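Local coordinates for protein peroxinectin A (Dictyostelium discoideum, PDB 6ERC) that uses hydrogen peroxide to oxidise phenolic donors, and halides and thiocyanate, at a heme, as a secreted glycoprotein peroxidase of a social amoeba, at residues F303-E317 against P343-D357. Residues are numbered along the deposited sequence; the frame is centred on the assembly and turned at random.
Sequences FGHSEVGPFMEYYSE and PLIRGLIINEEENID. With CA (calcium ion), chain G; HEM (protoporphyrin IX containing Fe), chain F; NAG (2-acetamido-2-deoxy-beta-D-glucopyranose), chain E.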
loop_
_atom_site.group_PDB
_atom_site.type_symbol
_atom_site.label_atom_id
_atom_site.label_comp_id
_atom_site.label_asym_id
_atom_site.label_seq_id
_atom_site.Cartn_x
_atom_site.Cartn_y
_atom_site.Cartn_z
ATOM N N PHE A 303 -2.196 1.368 8.436
ATOM C CA PHE A 303 -1.977 0.509 9.592
ATOM C C PHE A 303 -0.879 -0.516 9.356
ATOM O O PHE A 303 -0.299 -1.023 10.323
ATOM C CB PHE A 303 -3.278 -0.213 9.951
ATOM C CG PHE A 303 -3.683 -1.275 8.958
ATOM C CD1 PHE A 303 -3.221 -2.577 9.086
ATOM C CD2 PHE A 303 -4.527 -0.974 7.903
ATOM C CE1 PHE A 303 -3.587 -3.552 8.179
ATOM C CE2 PHE A 303 -4.899 -1.951 6.992
ATOM C CZ PHE A 303 -4.429 -3.239 7.133
ATOM N N GLY A 304 -0.583 -0.842 8.098
ATOM C CA GLY A 304 0.372 -1.899 7.819
ATOM C C GLY A 304 1.760 -1.619 8.355
ATOM O O GLY A 304 2.523 -2.546 8.628
ATOM N N HIS A 305 2.110 -0.347 8.515
ATOM C CA HIS A 305 3.427 -0.020 9.045
ATOM C C HIS A 305 3.584 -0.502 10.482
ATOM O O HIS A 305 4.696 -0.827 10.910
ATOM C CB HIS A 305 3.649 1.481 8.934
ATOM C CG HIS A 305 3.478 2.000 7.541
ATOM N ND1 HIS A 305 2.737 3.125 7.250
ATOM C CD2 HIS A 305 3.930 1.530 6.354
ATOM C CE1 HIS A 305 2.753 3.334 5.945
ATOM N NE2 HIS A 305 3.472 2.383 5.379
ATOM N N SER A 306 2.482 -0.568 11.230
ATOM C CA SER A 306 2.514 -1.151 12.565
ATOM C C SER A 306 2.770 -2.653 12.517
ATOM O O SER A 306 3.409 -3.208 13.420
ATOM C CB SER A 306 1.194 -0.867 13.277
ATOM O OG SER A 306 1.242 -1.282 14.629
ATOM N N GLU A 307 2.267 -3.334 11.484
ATOM C CA GLU A 307 2.294 -4.792 11.435
ATOM C C GLU A 307 3.555 -5.365 10.794
ATOM O O GLU A 307 3.762 -6.581 10.857
ATOM C CB GLU A 307 1.054 -5.314 10.689
ATOM C CG GLU A 307 1.171 -5.336 9.170
ATOM C CD GLU A 307 -0.165 -5.537 8.468
ATOM O OE1 GLU A 307 -1.025 -6.269 9.003
ATOM O OE2 GLU A 307 -0.351 -4.958 7.377
ATOM N N VAL A 308 4.401 -4.533 10.191
ATOM C CA VAL A 308 5.649 -5.012 9.607
ATOM C C VAL A 308 6.581 -5.465 10.726
ATOM O O VAL A 308 6.922 -4.685 11.621
ATOM C CB VAL A 308 6.303 -3.916 8.754
ATOM C CG1 VAL A 308 7.708 -4.319 8.319
ATOM C CG2 VAL A 308 5.440 -3.605 7.547
ATOM N N GLY A 309 7.003 -6.723 10.673
ATOM C CA GLY A 309 7.991 -7.230 11.599
ATOM C C GLY A 309 9.383 -6.777 11.231
ATOM O O GLY A 309 9.646 -6.267 10.132
ATOM N N PRO A 310 10.320 -6.959 12.165
ATOM C CA PRO A 310 11.681 -6.451 11.934
ATOM C C PRO A 310 12.542 -7.331 11.045
ATOM O O PRO A 310 13.523 -6.826 10.484
ATOM C CB PRO A 310 12.265 -6.370 13.348
ATOM C CG PRO A 310 11.556 -7.433 14.104
ATOM C CD PRO A 310 10.168 -7.532 13.515
ATOM N N PHE A 311 12.226 -8.614 10.896
ATOM C CA PHE A 311 13.092 -9.535 10.176
ATOM C C PHE A 311 12.348 -10.207 9.030
ATOM O O PHE A 311 11.147 -10.483 9.112
ATOM C CB PHE A 311 13.663 -10.602 11.110
ATOM C CG PHE A 311 14.687 -10.075 12.064
ATOM C CD1 PHE A 311 15.988 -9.851 11.646
ATOM C CD2 PHE A 311 14.350 -9.796 13.377
ATOM C CE1 PHE A 311 16.935 -9.364 12.522
ATOM C CE2 PHE A 311 15.294 -9.310 14.258
ATOM C CZ PHE A 311 16.587 -9.093 13.832
ATOM N N MET A 312 13.091 -10.462 7.960
ATOM C CA MET A 312 12.590 -11.143 6.773
ATOM C C MET A 312 13.216 -12.534 6.746
ATOM O O MET A 312 14.434 -12.668 6.585
ATOM C CB MET A 312 12.940 -10.336 5.526
ATOM C CG MET A 312 12.120 -10.659 4.307
ATOM S SD MET A 312 12.032 -9.220 3.226
ATOM C CE MET A 312 10.804 -8.251 4.080
ATOM N N GLU A 313 12.388 -13.563 6.919
ATOM C CA GLU A 313 12.879 -14.927 7.072
ATOM C C GLU A 313 13.192 -15.571 5.722
ATOM O O GLU A 313 12.541 -15.299 4.709
ATOM C CB GLU A 313 11.852 -15.783 7.816
ATOM C CG GLU A 313 11.664 -15.421 9.285
ATOM C CD GLU A 313 12.871 -15.778 10.139
ATOM O OE1 GLU A 313 13.645 -16.674 9.736
ATOM O OE2 GLU A 313 13.049 -15.163 11.213
ATOM N N TYR A 314 14.206 -16.438 5.728
ATOM C CA TYR A 314 14.603 -17.227 4.567
ATOM C C TYR A 314 14.616 -18.697 4.955
ATOM O O TYR A 314 15.182 -19.063 5.989
ATOM C CB TYR A 314 15.993 -16.834 4.056
ATOM C CG TYR A 314 16.040 -15.550 3.268
ATOM C CD1 TYR A 314 15.941 -14.319 3.902
ATOM C CD2 TYR A 314 16.210 -15.568 1.891
ATOM C CE1 TYR A 314 15.992 -13.138 3.183
ATOM C CE2 TYR A 314 16.264 -14.395 1.162
ATOM C CZ TYR A 314 16.156 -13.183 1.812
ATOM O OH TYR A 314 16.207 -12.009 1.093
ATOM N N TYR A 315 14.011 -19.535 4.117
ATOM C CA TYR A 315 14.007 -20.975 4.327
ATOM C C TYR A 315 14.438 -21.676 3.047
ATOM O O TYR A 315 14.165 -21.206 1.941
ATOM C CB TYR A 315 12.623 -21.473 4.765
ATOM C CG TYR A 315 12.318 -21.209 6.221
ATOM C CD1 TYR A 315 12.623 -22.153 7.193
ATOM C CD2 TYR A 315 11.730 -20.019 6.623
ATOM C CE1 TYR A 315 12.350 -21.920 8.524
ATOM C CE2 TYR A 315 11.452 -19.775 7.955
ATOM C CZ TYR A 315 11.765 -20.730 8.902
ATOM O OH TYR A 315 11.496 -20.501 10.232
ATOM N N SER A 316 15.124 -22.804 3.207
ATOM C CA SER A 316 15.594 -23.566 2.062
ATOM C C SER A 316 14.601 -24.677 1.714
ATOM O O SER A 316 13.575 -24.863 2.373
ATOM C CB SER A 316 16.984 -24.134 2.339
ATOM O OG SER A 316 16.944 -25.109 3.360
ATOM N N GLU A 317 14.913 -25.428 0.655
ATOM C CA GLU A 317 13.992 -26.450 0.170
ATOM C C GLU A 317 13.672 -27.477 1.252
ATOM O O GLU A 317 12.516 -27.885 1.404
ATOM C CB GLU A 317 14.578 -27.138 -1.063
ATOM C CG GLU A 317 13.577 -27.976 -1.845
ATOM C CD GLU A 317 14.219 -28.733 -2.987
ATOM O OE1 GLU A 317 15.419 -28.511 -3.250
ATOM O OE2 GLU A 317 13.522 -29.555 -3.617
ATOM N N PRO A 343 13.008 -18.925 -1.292
ATOM C CA PRO A 343 13.357 -18.796 0.135
ATOM C C PRO A 343 12.591 -17.693 0.848
ATOM O O PRO A 343 12.254 -17.843 2.029
ATOM C CB PRO A 343 14.866 -18.515 0.100
ATOM C CG PRO A 343 15.324 -19.016 -1.225
ATOM C CD PRO A 343 14.186 -18.782 -2.162
ATOM N N LEU A 344 12.315 -16.582 0.166
ATOM C CA LEU A 344 11.492 -15.534 0.759
ATOM C C LEU A 344 10.066 -16.018 0.974
ATOM O O LEU A 344 9.518 -15.892 2.075
ATOM C CB LEU A 344 11.502 -14.292 -0.130
ATOM C CG LEU A 344 12.789 -13.467 -0.108
ATOM C CD1 LEU A 344 12.820 -12.524 -1.295
ATOM C CD2 LEU A 344 12.903 -12.691 1.198
ATOM N N ILE A 345 9.447 -16.572 -0.073
ATOM C CA ILE A 345 8.059 -17.014 0.029
ATOM C C ILE A 345 7.884 -17.929 1.230
ATOM O O ILE A 345 6.919 -17.803 1.991
ATOM C CB ILE A 345 7.615 -17.709 -1.273
ATOM C CG1 ILE A 345 7.759 -16.776 -2.483
ATOM C CG2 ILE A 345 6.175 -18.207 -1.147
ATOM C CD1 ILE A 345 6.876 -15.548 -2.447
ATOM N N ARG A 346 8.810 -18.870 1.418
ATOM C CA ARG A 346 8.695 -19.789 2.544
ATOM C C ARG A 346 8.670 -19.029 3.863
ATOM O O ARG A 346 7.871 -19.340 4.752
ATOM C CB ARG A 346 9.845 -20.796 2.528
ATOM C CG ARG A 346 9.793 -21.797 1.385
ATOM C CD ARG A 346 10.823 -22.906 1.571
ATOM N NE ARG A 346 11.019 -23.695 0.354
ATOM C CZ ARG A 346 11.941 -23.447 -0.572
ATOM N NH1 ARG A 346 12.778 -22.427 -0.442
ATOM N NH2 ARG A 346 12.031 -24.226 -1.640
ATOM N N GLY A 347 9.536 -18.024 4.006
ATOM C CA GLY A 347 9.546 -17.241 5.229
ATOM C C GLY A 347 8.290 -16.406 5.401
ATOM O O GLY A 347 7.754 -16.297 6.507
ATOM N N LEU A 348 7.801 -15.812 4.312
ATOM C CA LEU A 348 6.659 -14.907 4.409
ATOM C C LEU A 348 5.409 -15.629 4.900
ATOM O O LEU A 348 4.609 -15.055 5.649
ATOM C CB LEU A 348 6.392 -14.252 3.055
ATOM C CG LEU A 348 7.457 -13.297 2.518
ATOM C CD1 LEU A 348 7.077 -12.849 1.116
ATOM C CD2 LEU A 348 7.636 -12.094 3.430
ATOM N N ILE A 349 5.214 -16.881 4.481
ATOM C CA ILE A 349 3.985 -17.595 4.813
ATOM C C ILE A 349 4.050 -18.300 6.163
ATOM O O ILE A 349 3.000 -18.678 6.703
ATOM C CB ILE A 349 3.620 -18.623 3.724
ATOM C CG1 ILE A 349 4.661 -19.749 3.651
ATOM C CG2 ILE A 349 3.478 -17.930 2.374
ATOM C CD1 ILE A 349 4.260 -20.902 2.744
ATOM N N ILE A 350 5.244 -18.489 6.725
ATOM C CA ILE A 350 5.389 -19.214 7.984
ATOM C C ILE A 350 5.573 -18.233 9.137
ATOM O O ILE A 350 5.144 -18.501 10.265
ATOM C CB ILE A 350 6.564 -20.213 7.912
ATOM C CG1 ILE A 350 6.467 -21.244 9.038
ATOM C CG2 ILE A 350 7.915 -19.496 7.981
ATOM C CD1 ILE A 350 5.397 -22.294 8.822
ATOM N N ASN A 351 6.204 -17.093 8.865
ATOM C CA ASN A 351 6.601 -16.171 9.922
ATOM C C ASN A 351 5.442 -15.257 10.310
ATOM O O ASN A 351 4.798 -14.652 9.446
ATOM C CB ASN A 351 7.802 -15.342 9.467
ATOM C CG ASN A 351 8.386 -14.501 10.583
ATOM O OD1 ASN A 351 8.278 -14.845 11.761
ATOM N ND2 ASN A 351 9.011 -13.390 10.217
ATOM N N GLU A 352 5.184 -15.151 11.614
ATOM C CA GLU A 352 4.100 -14.317 12.113
ATOM C C GLU A 352 4.516 -12.852 12.114
ATOM O O GLU A 352 5.652 -12.514 12.459
ATOM C CB GLU A 352 3.702 -14.745 13.526
ATOM C CG GLU A 352 2.374 -14.172 13.995
ATOM C CD GLU A 352 2.093 -14.463 15.459
ATOM O OE1 GLU A 352 2.736 -13.832 16.331
ATOM O OE2 GLU A 352 1.234 -15.329 15.736
ATOM N N GLU A 353 3.586 -11.979 11.730
ATOM C CA GLU A 353 3.879 -10.556 11.615
ATOM C C GLU A 353 3.700 -9.869 12.968
ATOM O O GLU A 353 3.472 -10.504 14.001
ATOM C CB GLU A 353 2.999 -9.907 10.548
ATOM C CG GLU A 353 1.537 -9.746 10.942
ATOM C CD GLU A 353 0.766 -8.893 9.960
ATOM O OE1 GLU A 353 1.352 -8.497 8.931
ATOM O OE2 GLU A 353 -0.423 -8.610 10.220
ATOM N N GLU A 354 3.797 -8.545 12.958
ATOM C CA GLU A 354 3.673 -7.724 14.151
ATOM C C GLU A 354 2.219 -7.296 14.351
ATOM O O GLU A 354 1.401 -7.338 13.429
ATOM C CB GLU A 354 4.587 -6.503 14.021
ATOM C CG GLU A 354 5.019 -5.867 15.324
ATOM C CD GLU A 354 5.723 -6.829 16.252
ATOM O OE1 GLU A 354 6.795 -7.340 15.859
ATOM O OE2 GLU A 354 5.204 -7.074 17.365
ATOM N N ASN A 355 1.901 -6.883 15.576
ATOM C CA ASN A 355 0.539 -6.489 15.902
ATOM C C ASN A 355 0.239 -5.089 15.381
ATOM O O ASN A 355 1.131 -4.245 15.260
ATOM C CB ASN A 355 0.314 -6.530 17.410
ATOM C CG ASN A 355 -1.153 -6.594 17.780
ATOM O OD1 ASN A 355 -1.895 -7.442 17.285
ATOM N ND2 ASN A 355 -1.580 -5.693 18.650
ATOM N N ILE A 356 -1.031 -4.845 15.078
ATOM C CA ILE A 356 -1.480 -3.538 14.616
ATOM C C ILE A 356 -1.863 -2.730 15.847
ATOM O O ILE A 356 -2.902 -2.971 16.468
ATOM C CB ILE A 356 -2.647 -3.647 13.629
ATOM C CG1 ILE A 356 -2.174 -4.319 12.339
ATOM C CG2 ILE A 356 -3.202 -2.261 13.308
ATOM C CD1 ILE A 356 -3.280 -4.962 11.541
ATOM N N ASP A 357 -1.021 -1.767 16.192
ATOM C CA ASP A 357 -1.157 -0.998 17.415
ATOM C C ASP A 357 -0.347 0.279 17.233
ATOM O O ASP A 357 0.118 0.582 16.130
ATOM C CB ASP A 357 -0.706 -1.839 18.610
ATOM C CG ASP A 357 0.618 -2.522 18.361
ATOM O OD1 ASP A 357 1.398 -2.018 17.526
ATOM O OD2 ASP A 357 0.874 -3.569 18.986
HETATM CA CA CA G . 2.832 -2.582 15.738
HETATM C CHA HEM F . 2.906 4.769 2.073
HETATM C CHB HEM F . 6.961 2.346 3.105
HETATM C CHC HEM F . 4.307 -1.568 4.246
HETATM C CHD HEM F . 0.249 0.950 3.442
HETATM C C1A HEM F . 4.224 4.469 2.314
HETATM C C2A HEM F . 5.324 5.399 2.261
HETATM C C3A HEM F . 6.450 4.738 2.547
HETATM C C4A HEM F . 6.093 3.358 2.787
HETATM C CMA HEM F . 7.881 5.316 2.608
HETATM C CAA HEM F . 5.180 6.895 1.940
HETATM C CBA HEM F . 5.514 7.653 3.217
HETATM C CGA HEM F . 4.874 9.016 3.187
HETATM O O1A HEM F . 3.619 9.099 3.163
HETATM O O2A HEM F . 5.621 10.027 3.199
HETATM C C1B HEM F . 6.587 1.078 3.480
HETATM C C2B HEM F . 7.500 0.013 3.814
HETATM C C3B HEM F . 6.775 -1.074 4.125
HETATM C C4B HEM F . 5.373 -0.724 4.001
HETATM C CMB HEM F . 9.032 0.191 3.778
HETATM C CAB HEM F . 7.244 -2.482 4.561
HETATM C CBB HEM F . 8.528 -2.796 4.761
HETATM C C1C HEM F . 2.974 -1.235 4.140
HETATM C C2C HEM F . 1.842 -2.105 4.410
HETATM C C3C HEM F . 0.713 -1.399 4.183
HETATM C C4C HEM F . 1.113 -0.073 3.766
HETATM C CMC HEM F . 2.031 -3.563 4.881
HETATM C CAC HEM F . -0.792 -1.759 4.292
HETATM C CBC HEM F . -1.290 -2.945 4.649
HETATM C C1D HEM F . 0.616 2.184 2.961
HETATM C C2D HEM F . -0.283 3.204 2.471
HETATM C C3D HEM F . 0.457 4.255 2.107
HETATM C C4D HEM F . 1.845 3.935 2.332
HETATM C CMD HEM F . -1.820 3.075 2.426
HETATM C CAD HEM F . -0.028 5.585 1.504
HETATM C CBD HEM F . -0.279 5.293 0.028
HETATM C CGD HEM F . 0.042 6.493 -0.829
HETATM O O1D HEM F . 1.234 6.664 -1.193
HETATM O O2D HEM F . -0.880 7.280 -1.162
HETATM N NA HEM F . 4.729 3.229 2.638
HETATM N NB HEM F . 5.298 0.598 3.604
HETATM N NC HEM F . 2.488 -0.006 3.748
HETATM N ND HEM F . 1.905 2.664 2.859
HETATM FE FE HEM F . 3.580 1.626 3.174
HETATM C C1 NAG E . 19.230 -29.140 3.161
HETATM C C2 NAG E . 19.811 -27.753 2.811
HETATM C C3 NAG E . 21.098 -27.484 3.599
HETATM C C4 NAG E . 20.905 -27.748 5.085
HETATM C C5 NAG E . 20.368 -29.155 5.284
HETATM C C6 NAG E . 20.128 -29.502 6.735
HETATM C C7 NAG E . 19.157 -27.469 0.434
HETATM C C8 NAG E . 17.734 -27.381 0.890
HETATM N N2 NAG E . 20.083 -27.648 1.385
HETATM O O3 NAG E . 21.496 -26.134 3.399
HETATM O O4 NAG E . 22.151 -27.628 5.760
HETATM O O5 NAG E . 19.114 -29.276 4.600
HETATM O O6 NAG E . 20.562 -28.463 7.602
HETATM O O7 NAG E . 19.461 -27.388 -0.754
HETATM O O HOH W 1 10.682 -14.060 13.057
HETATM O O HOH W 2 3.238 -4.047 17.529
HETATM O O HOH W 3 5.176 -2.939 15.554
#
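S306 and D357 meet at a calcium ion beside the proximal heme ligand H305. With chi1 at -173° the hydroxyl of S306 swings away from its own amide, and OG meets the calcium ion at 2.3 Å. The same OG donates to D357 O at 2.6 Å; S306 O, N355 O, D357 OD1, two waters and Y359 complete the site. Serine suits the place because its short side chain adds a hydroxyl ligand to the backbone carbonyl that any residue would offer; aspartate adds charge. Next door, E307 O accepts the backbone N-H of E354 at 2.9 Å. The E307 and E353 carboxylates approach to 2.7 Å (OE1 to OE2), so one acid is probably protonated; E353 also binds N73, and E307 OE2 lies 3.5 Å from HEM CBC.

Farther along, Y315 N donates to P343 O at 3.2 Å. G347 lets strand and helix close to 5.6 Å between axes, since a CB would strike E313 O. L344 CD2 lies over one face of the Y314 ring. The guanidinium of R346 gives a weak bond from NH1 to Y315 O, while NE and NH2 serve I501 O and N500 O; an alanine here would probably leave these three carbonyls without their donor. One water bridges E313 OE2 and N351 OD1, and E313 also pairs with R321. Strand 311-315, bonded to strand 321-326, thus crosses helix 342-350, with helices 70-80 and 218-241 packed against M312.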